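Local coordinates for Lmo2125 protein (Listeria monocytogenes serovar 1/2a, PDB 5TU0) that binds maltose and, as a lipoprotein of the bacterial solute-binding family, probably delivers it to a membrane transporter for uptake, at residues V177-P185 with P343-V351; I188-I199 with A373-E381. The protein carries 2 engineered substitutions. All blocks are in the same frame, centred on the assembly; numbering follows the deposited sequence.

Contact 1 of 2, residues V177-P185 with P343-V351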
loop_
_atom_site.group_PDB
_atom_site.type_symbol
_atom_site.label_atom_id
_atom_site.label_comp_id
_atom_site.label_asym_id
_atom_site.label_seq_id
_atom_site.Cartn_x
_atom_site.Cartn_y
_atom_site.Cartn_z
ATOM N N VAL A 177 5.664 -4.961 13.099
ATOM C CA VAL A 177 6.232 -3.661 13.437
ATOM C C VAL A 177 5.969 -3.334 14.920
ATOM O O VAL A 177 6.909 -3.283 15.712
ATOM C CB VAL A 177 5.670 -2.543 12.545
ATOM C CG1 VAL A 177 6.266 -1.205 12.969
ATOM C CG2 VAL A 177 5.951 -2.841 11.073
ATOM N N PHE A 178 4.698 -3.096 15.262
ATOM C CA PHE A 178 4.276 -2.814 16.638
ATOM C C PHE A 178 3.238 -3.839 17.126
ATOM O O PHE A 178 2.343 -4.231 16.390
ATOM C CB PHE A 178 3.669 -1.406 16.772
ATOM C CG PHE A 178 4.599 -0.280 16.411
ATOM C CD1 PHE A 178 5.893 -0.215 16.926
ATOM C CD2 PHE A 178 4.153 0.769 15.613
ATOM C CE1 PHE A 178 6.726 0.851 16.623
ATOM C CE2 PHE A 178 4.994 1.828 15.298
ATOM C CZ PHE A 178 6.273 1.868 15.799
ATOM N N GLY A 179 3.364 -4.262 18.381
ATOM C CA GLY A 179 2.421 -5.214 18.990
ATOM C C GLY A 179 1.020 -4.615 19.193
ATOM O O GLY A 179 0.784 -3.450 18.865
ATOM N N ASP A 180 0.109 -5.421 19.734
ATOM C CA ASP A 180 -1.296 -5.045 19.915
ATOM C C ASP A 180 -1.877 -4.522 18.588
ATOM O O ASP A 180 -2.421 -3.416 18.520
ATOM C CB ASP A 180 -1.477 -4.022 21.051
ATOM C CG ASP A 180 -1.017 -4.553 22.411
ATOM O OD1 ASP A 180 -0.759 -5.775 22.537
ATOM O OD2 ASP A 180 -0.916 -3.744 23.362
ATOM N N GLU A 181 -1.725 -5.330 17.541
ATOM C CA GLU A 181 -2.212 -5.005 16.190
ATOM C C GLU A 181 -1.768 -3.623 15.671
ATOM O O GLU A 181 -2.553 -2.880 15.070
ATOM C CB GLU A 181 -3.742 -5.168 16.090
ATOM C CG GLU A 181 -4.218 -6.604 16.288
ATOM C CD GLU A 181 -5.735 -6.774 16.177
ATOM O OE1 GLU A 181 -6.452 -5.822 15.766
ATOM O OE2 GLU A 181 -6.216 -7.884 16.496
ATOM N N GLY A 182 -0.494 -3.305 15.904
ATOM C CA GLY A 182 0.109 -2.074 15.394
ATOM C C GLY A 182 -0.119 -0.808 16.192
ATOM O O GLY A 182 0.133 0.279 15.680
ATOM N N THR A 183 -0.533 -0.938 17.458
ATOM C CA THR A 183 -0.838 0.219 18.290
ATOM C C THR A 183 0.083 0.428 19.492
ATOM O O THR A 183 -0.035 1.454 20.163
ATOM C CB THR A 183 -2.279 0.112 18.825
ATOM O OG1 THR A 183 -2.391 -1.023 19.691
ATOM C CG2 THR A 183 -3.265 -0.036 17.666
ATOM N N ASN A 184 0.974 -0.520 19.787
ATOM C CA ASN A 184 1.863 -0.394 20.934
ATOM C C ASN A 184 3.312 -0.157 20.477
ATOM O O ASN A 184 4.035 -1.113 20.172
ATOM C CB ASN A 184 1.781 -1.629 21.823
ATOM C CG ASN A 184 2.669 -1.521 23.050
ATOM O OD1 ASN A 184 3.289 -0.479 23.312
ATOM N ND2 ASN A 184 2.731 -2.593 23.817
ATOM N N PRO A 185 3.756 1.114 20.494
ATOM C CA PRO A 185 5.102 1.418 20.009
ATOM C C PRO A 185 6.229 0.944 20.927
ATOM O O PRO A 185 7.392 1.066 20.547
ATOM C CB PRO A 185 5.088 2.940 19.895
ATOM C CG PRO A 185 4.133 3.379 20.930
ATOM C CD PRO A 185 3.078 2.313 21.014
ATOM N N PRO A 343 0.923 0.389 10.665
ATOM C CA PRO A 343 0.531 1.205 11.832
ATOM C C PRO A 343 0.348 2.663 11.437
ATOM O O PRO A 343 1.144 3.186 10.635
ATOM C CB PRO A 343 1.730 1.049 12.784
ATOM C CG PRO A 343 2.339 -0.267 12.412
ATOM C CD PRO A 343 2.155 -0.382 10.929
ATOM N N ASN A 344 -0.702 3.306 11.961
ATOM C CA ASN A 344 -0.990 4.711 11.646
ATOM C C ASN A 344 -0.699 5.650 12.820
ATOM O O ASN A 344 -0.998 6.841 12.761
ATOM C CB ASN A 344 -2.430 4.859 11.130
ATOM C CG ASN A 344 -3.476 4.504 12.169
ATOM O OD1 ASN A 344 -3.168 4.220 13.334
ATOM N ND2 ASN A 344 -4.719 4.489 11.744
ATOM N N ILE A 345 -0.092 5.110 13.877
ATOM C CA ILE A 345 0.299 5.904 15.024
ATOM C C ILE A 345 1.564 6.703 14.672
ATOM O O ILE A 345 2.351 6.283 13.797
ATOM C CB ILE A 345 0.490 5.040 16.297
ATOM C CG1 ILE A 345 1.615 4.016 16.140
ATOM C CG2 ILE A 345 -0.829 4.350 16.657
ATOM C CD1 ILE A 345 1.949 3.292 17.433
ATOM N N PRO A 346 1.779 7.840 15.347
ATOM C CA PRO A 346 2.923 8.717 15.045
ATOM C C PRO A 346 4.289 8.055 15.045
ATOM O O PRO A 346 5.136 8.376 14.193
ATOM C CB PRO A 346 2.860 9.763 16.170
ATOM C CG PRO A 346 1.431 9.810 16.538
ATOM C CD PRO A 346 0.989 8.379 16.476
ATOM N N GLU A 347 4.494 7.127 15.978
ATOM C CA GLU A 347 5.790 6.472 16.141
ATOM C C GLU A 347 6.258 5.681 14.900
ATOM O O GLU A 347 7.411 5.273 14.834
ATOM C CB GLU A 347 5.799 5.568 17.378
ATOM C CG GLU A 347 5.675 6.284 18.733
ATOM C CD GLU A 347 4.269 6.659 19.179
ATOM O OE1 GLU A 347 3.281 6.528 18.404
ATOM O OE2 GLU A 347 4.166 7.100 20.357
ATOM N N MET A 348 5.358 5.445 13.950
ATOM C CA MET A 348 5.707 4.727 12.712
ATOM C C MET A 348 6.782 5.508 11.943
ATOM O O MET A 348 7.597 4.929 11.226
ATOM C CB MET A 348 4.463 4.520 11.830
ATOM C CG MET A 348 4.712 3.677 10.587
ATOM S SD MET A 348 5.200 1.986 10.979
ATOM C CE MET A 348 5.967 1.497 9.413
ATOM N N SER A 349 6.798 6.824 12.119
ATOM C CA SER A 349 7.803 7.645 11.456
ATOM C C SER A 349 9.232 7.224 11.809
ATOM O O SER A 349 10.113 7.400 10.998
ATOM C CB SER A 349 7.606 9.134 11.780
ATOM O OG SER A 349 7.870 9.385 13.142
ATOM N N GLU A 350 9.452 6.634 12.993
ATOM C CA GLU A 350 10.793 6.243 13.436
ATOM C C GLU A 350 11.206 4.876 12.893
ATOM O O GLU A 350 12.373 4.543 12.873
ATOM C CB GLU A 350 10.864 6.267 14.966
ATOM C CG GLU A 350 10.390 7.603 15.543
ATOM C CD GLU A 350 11.096 8.788 14.911
ATOM O OE1 GLU A 350 12.345 8.756 14.794
ATOM O OE2 GLU A 350 10.396 9.737 14.511
ATOM N N VAL A 351 10.247 4.097 12.425
ATOM C CA VAL A 351 10.554 2.778 11.886
ATOM C C VAL A 351 11.377 2.823 10.588
ATOM O O VAL A 351 12.296 2.027 10.418
ATOM C CB VAL A 351 9.259 1.969 11.690
ATOM C CG1 VAL A 351 9.522 0.627 11.002
ATOM C CG2 VAL A 351 8.592 1.739 13.041
HETATM O O HOH W 1 -1.822 1.387 14.156
#

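Contact 2 of 2, residues I188-I199 with A373-E381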
loop_
_atom_site.group_PDB
_atom_site.type_symbol
_atom_site.label_atom_id
_atom_site.label_comp_id
_atom_site.label_asym_id
_atom_site.label_seq_id
_atom_site.Cartn_x
_atom_site.Cartn_y
_atom_site.Cartn_z
ATOM N N ILE A 188 8.180 -3.731 19.760
ATOM C CA ILE A 188 8.673 -3.825 18.373
ATOM C C ILE A 188 9.028 -5.271 18.030
ATOM O O ILE A 188 9.808 -5.918 18.752
ATOM C CB ILE A 188 9.858 -2.882 18.143
ATOM C CG1 ILE A 188 9.393 -1.443 18.348
ATOM C CG2 ILE A 188 10.450 -3.063 16.741
ATOM C CD1 ILE A 188 10.513 -0.441 18.446
ATOM N N GLY A 189 8.434 -5.767 16.946
ATOM C CA GLY A 189 8.608 -7.149 16.520
ATOM C C GLY A 189 9.591 -7.400 15.384
ATOM O O GLY A 189 9.672 -8.510 14.888
ATOM N N LEU A 190 10.357 -6.383 15.000
ATOM C CA LEU A 190 11.310 -6.489 13.867
ATOM C C LEU A 190 12.608 -7.224 14.170
ATOM O O LEU A 190 13.409 -7.462 13.257
ATOM C CB LEU A 190 11.605 -5.108 13.286
ATOM C CG LEU A 190 10.373 -4.383 12.738
ATOM C CD1 LEU A 190 10.746 -2.974 12.281
ATOM C CD2 LEU A 190 9.677 -5.152 11.629
ATOM N N ASN A 191 12.813 -7.612 15.424
ATOM C CA ASN A 191 13.982 -8.406 15.783
ATOM C C ASN A 191 13.571 -9.691 16.501
ATOM O O ASN A 191 14.395 -10.304 17.183
ATOM C CB ASN A 191 14.980 -7.600 16.615
ATOM C CG ASN A 191 14.420 -7.176 17.951
ATOM O OD1 ASN A 191 13.220 -7.035 18.110
ATOM N ND2 ASN A 191 15.294 -6.967 18.917
ATOM N N ASN A 192 12.304 -10.102 16.349
ATOM C CA ASN A 192 11.849 -11.360 16.948
ATOM C C ASN A 192 12.345 -12.526 16.094
ATOM O O ASN A 192 12.907 -12.305 15.022
ATOM C CB ASN A 192 10.322 -11.396 17.215
ATOM C CG ASN A 192 9.468 -11.531 15.958
ATOM O OD1 ASN A 192 9.954 -11.619 14.832
ATOM N ND2 ASN A 192 8.156 -11.547 16.163
ATOM N N LYS A 193 12.172 -13.756 16.582
ATOM C CA LYS A 193 12.654 -14.954 15.859
ATOM C C LYS A 193 12.199 -14.991 14.410
ATOM O O LYS A 193 12.990 -15.265 13.508
ATOM C CB LYS A 193 12.201 -16.249 16.538
ATOM C CG LYS A 193 13.163 -16.852 17.544
ATOM C CD LYS A 193 13.338 -16.054 18.812
ATOM C CE LYS A 193 14.239 -16.820 19.783
ATOM N NZ LYS A 193 14.490 -16.054 21.038
ATOM N N GLY A 194 10.915 -14.729 14.210
ATOM C CA GLY A 194 10.313 -14.706 12.888
ATOM C C GLY A 194 10.952 -13.700 11.954
ATOM O O GLY A 194 11.352 -14.060 10.820
ATOM N N SER A 195 11.061 -12.445 12.406
ATOM C CA SER A 195 11.691 -11.406 11.565
ATOM C C SER A 195 13.107 -11.825 11.140
ATOM O O SER A 195 13.503 -11.636 9.992
ATOM C CB SER A 195 11.788 -10.063 12.280
ATOM O OG SER A 195 10.528 -9.448 12.440
ATOM N N VAL A 196 13.867 -12.376 12.075
ATOM C CA VAL A 196 15.239 -12.764 11.766
ATOM C C VAL A 196 15.257 -13.901 10.735
ATOM O O VAL A 196 16.130 -13.919 9.860
ATOM C CB VAL A 196 16.059 -13.051 13.037
ATOM C CG1 VAL A 196 17.430 -13.603 12.679
ATOM C CG2 VAL A 196 16.188 -11.765 13.841
ATOM N N GLU A 197 14.292 -14.819 10.810
ATOM C CA GLU A 197 14.191 -15.863 9.775
ATOM C C GLU A 197 13.959 -15.224 8.402
ATOM O O GLU A 197 14.541 -15.652 7.399
ATOM C CB GLU A 197 13.061 -16.847 10.047
ATOM C CG GLU A 197 13.374 -18.014 10.956
ATOM C CD GLU A 197 12.126 -18.872 11.165
ATOM O OE1 GLU A 197 11.273 -18.511 12.018
ATOM O OE2 GLU A 197 11.997 -19.897 10.461
ATOM N N GLY A 198 13.109 -14.207 8.369
ATOM C CA GLY A 198 12.810 -13.494 7.122
ATOM C C GLY A 198 14.034 -12.762 6.579
ATOM O O GLY A 198 14.322 -12.820 5.366
ATOM N N ILE A 199 14.762 -12.088 7.484
ATOM C CA ILE A 199 15.954 -11.366 7.111
ATOM C C ILE A 199 16.980 -12.361 6.553
ATOM O O ILE A 199 17.607 -12.086 5.530
ATOM C CB ILE A 199 16.549 -10.565 8.288
ATOM C CG1 ILE A 199 15.545 -9.504 8.777
ATOM C CG2 ILE A 199 17.828 -9.878 7.839
ATOM C CD1 ILE A 199 15.953 -8.856 10.077
ATOM N N ALA A 373 19.262 -6.809 12.959
ATOM C CA ALA A 373 17.915 -6.532 13.445
ATOM C C ALA A 373 17.934 -5.939 14.842
ATOM O O ALA A 373 17.217 -4.979 15.109
ATOM C CB ALA A 373 17.078 -7.795 13.410
ATOM N N ASP A 374 18.750 -6.508 15.735
ATOM C CA ASP A 374 18.853 -6.001 17.110
ATOM C C ASP A 374 19.349 -4.564 17.155
ATOM O O ASP A 374 18.797 -3.735 17.896
ATOM C CB ASP A 374 19.766 -6.893 17.969
ATOM C CG ASP A 374 19.146 -8.244 18.284
ATOM O OD1 ASP A 374 17.924 -8.397 18.153
ATOM O OD2 ASP A 374 19.892 -9.164 18.664
ATOM N N ASP A 375 20.372 -4.256 16.352
ATOM C CA ASP A 375 20.948 -2.904 16.322
ATOM C C ASP A 375 19.934 -1.875 15.806
ATOM O O ASP A 375 19.812 -0.788 16.359
ATOM C CB ASP A 375 22.230 -2.858 15.470
ATOM C CG ASP A 375 23.378 -3.680 16.067
ATOM O OD1 ASP A 375 23.302 -4.073 17.241
ATOM O OD2 ASP A 375 24.376 -3.940 15.344
ATOM N N ALA A 376 19.198 -2.235 14.760
ATOM C CA ALA A 376 18.209 -1.332 14.175
ATOM C C ALA A 376 17.034 -1.121 15.138
ATOM O O ALA A 376 16.552 -0.003 15.282
ATOM C CB ALA A 376 17.723 -1.874 12.852
ATOM N N VAL A 377 16.598 -2.172 15.822
ATOM C CA VAL A 377 15.485 -2.014 16.762
ATOM C C VAL A 377 15.903 -1.073 17.910
ATOM O O VAL A 377 15.087 -0.260 18.381
ATOM C CB VAL A 377 14.948 -3.371 17.244
ATOM C CG1 VAL A 377 14.011 -3.216 18.441
ATOM C CG2 VAL A 377 14.236 -4.064 16.092
ATOM N N LYS A 378 17.165 -1.162 18.348
ATOM C CA LYS A 378 17.642 -0.265 19.399
ATOM C C LYS A 378 17.597 1.189 18.902
ATOM O O LYS A 378 17.250 2.085 19.659
ATOM C CB LYS A 378 19.046 -0.650 19.908
ATOM C CG LYS A 378 19.509 0.233 21.052
ATOM C CD LYS A 378 20.653 -0.390 21.860
ATOM C CE LYS A 378 20.868 0.372 23.166
ATOM N NZ LYS A 378 21.775 -0.355 24.101
ATOM N N VAL A 379 17.911 1.414 17.634
ATOM C CA VAL A 379 17.843 2.767 17.053
ATOM C C VAL A 379 16.398 3.276 17.086
ATOM O O VAL A 379 16.131 4.408 17.496
ATOM C CB VAL A 379 18.375 2.797 15.600
ATOM C CG1 VAL A 379 18.041 4.103 14.893
ATOM C CG2 VAL A 379 19.875 2.554 15.568
ATOM N N ILE A 380 15.474 2.424 16.666
ATOM C CA ILE A 380 14.063 2.808 16.606
ATOM C C ILE A 380 13.515 3.116 18.014
ATOM O O ILE A 380 12.898 4.159 18.225
ATOM C CB ILE A 380 13.236 1.702 15.912
ATOM C CG1 ILE A 380 13.707 1.516 14.455
ATOM C CG2 ILE A 380 11.755 2.037 15.946
ATOM C CD1 ILE A 380 13.116 0.305 13.770
ATOM N N GLU A 381 13.765 2.201 18.954
ATOM C CA GLU A 381 13.341 2.317 20.356
ATOM C C GLU A 381 13.807 3.602 20.997
ATOM O O GLU A 381 13.040 4.276 21.700
ATOM C CB GLU A 381 13.924 1.181 21.196
ATOM C CG GLU A 381 13.274 -0.159 20.981
ATOM C CD GLU A 381 13.924 -1.265 21.795
ATOM O OE1 GLU A 381 15.072 -1.107 22.277
ATOM O OE2 GLU A 381 13.266 -2.303 21.942
#

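Contact 1 of 2, residues V177-P185 with P343-V351
Phe178 meets five residues of 343-351, and its ring shows how one aromatic side chain can be read atom by atom. CB stays on its own side, beside Gly182 CA. With CG anti to the carbonyl carbon (chi1 -60°), the ring swings across toward the other segment. CD2 comes within 3.7 Å of Pro343 CB, near the plane of the ring, and Ile345 CD1 reaches the same CD2 obliquely. Further out, CE2 lies against the backbone of Met348, whose N sits at the ring's edge. The tip atom, CZ, meets Glu347 O, which lies at the ring edge, and, obliquely, Val351 CG2, the latter at 3.6 Å; CE1 approaches Val351 CG2 more loosely. Within its own segment, Val177 CG1 stands 3.8 Å above one face of the Phe178 ring, over the centre, and Pro185 CA lies against the opposite face, toward the rim. Val177 CG1 in turn touches Met348 SD and Val351 CG2. That sulfur is 5.3 Å from the Phe178 ring centroid and 49° off its normal, an oblique Met-aromatic contact.

In the two-lobed periplasmic-binding-protein fold, this packing ties the short turn around 179-182 to the chain entering helix 348-363. The side chain of Met348 lies about 9 Å from a bound glucose unit, and Phe163 of helix 163-172 touches both Val177 and Val351.

No direct hydrogen bond joins the segments; instead a water donates to Gly182 O (2.7 Å) and accepts from Asn344 N (3.1 Å). Gly182 O also rests against Pro343 CB. The Glu347 chain bends at chi2 (82°) and crosses the Pro185 ring at a slant, CG 3.6 Å from Pro185 CB and the carboxylate end near Pro185 CG.

Contact 2 of 2, residues I188-I199 with A373-E381
Asn191 and Asp374 supply the one hydrogen bond that crosses this interface. Asn191 ND2 donates to Asp374 OD1 over 3.1 Å, with an angle of 149° at the hydrogen. It arrives on the anti side of the oxygen, 29° out of the carboxylate plane, and the amide and carboxylate planes stand perpendicular. Asp374 OD2 has a second partner in Gln370, which helps hold the carboxylate in place.

The apolar contacts centre on Val377. Both its branches touch Ile188 and Asn191: CG1 reaches Ile188 CG2 (3.9 Å), while CG2 lies closer to the amide carbon, Asn191 CG (3.6 Å), and also meets Leu190 CB. One helical turn on, Ile188 CD1 touches both Ile380 CG2 (3.7 Å) and the aliphatic CG of Glu381. At the other end, Ala373 CB packs on Ile199 CD1 (3.7 Å), Val196 CG2 and the carbonyl Leu190 O.

Within 188-199, Asn192 caps the helix that starts at Lys193: its OD1 accepts from Ser195 N at 2.8 Å, nearly in line with its C=O. Ser195 OG bonds back to Gly189 O, linking the first turn of the helix to the end of the strand.

The result is a strand end and type I turn leading into an N-capped helix, with turn and first helical turns lying on the C-terminal helix 369-387, consistent with one lobe of a two-lobed solute-binding protein.

How the contacts relate
Contact 1 and contact 2 lie side by side, their centres 14 Å apart, on the same side of the chain's centre. Their segments alternate in sequence: 177-185 and 188-199 follow one another, as do 343-351 and 373-381 much later, so two successive portions of the middle of the chain are met by the loop entering helix 348-363 with its first turn, and by helix 369-387. The contacts touch directly through a probable hydrogen bond between Val177 and Gly189 and through Ile380, which packs on the Glu350 and Val351 carbonyls. Contact 1 sits nearer the sugar cleft; together they pack the C-terminal helices against the 177-199 region, in one lobe of what is probably the usual two-lobed solute-binding fold.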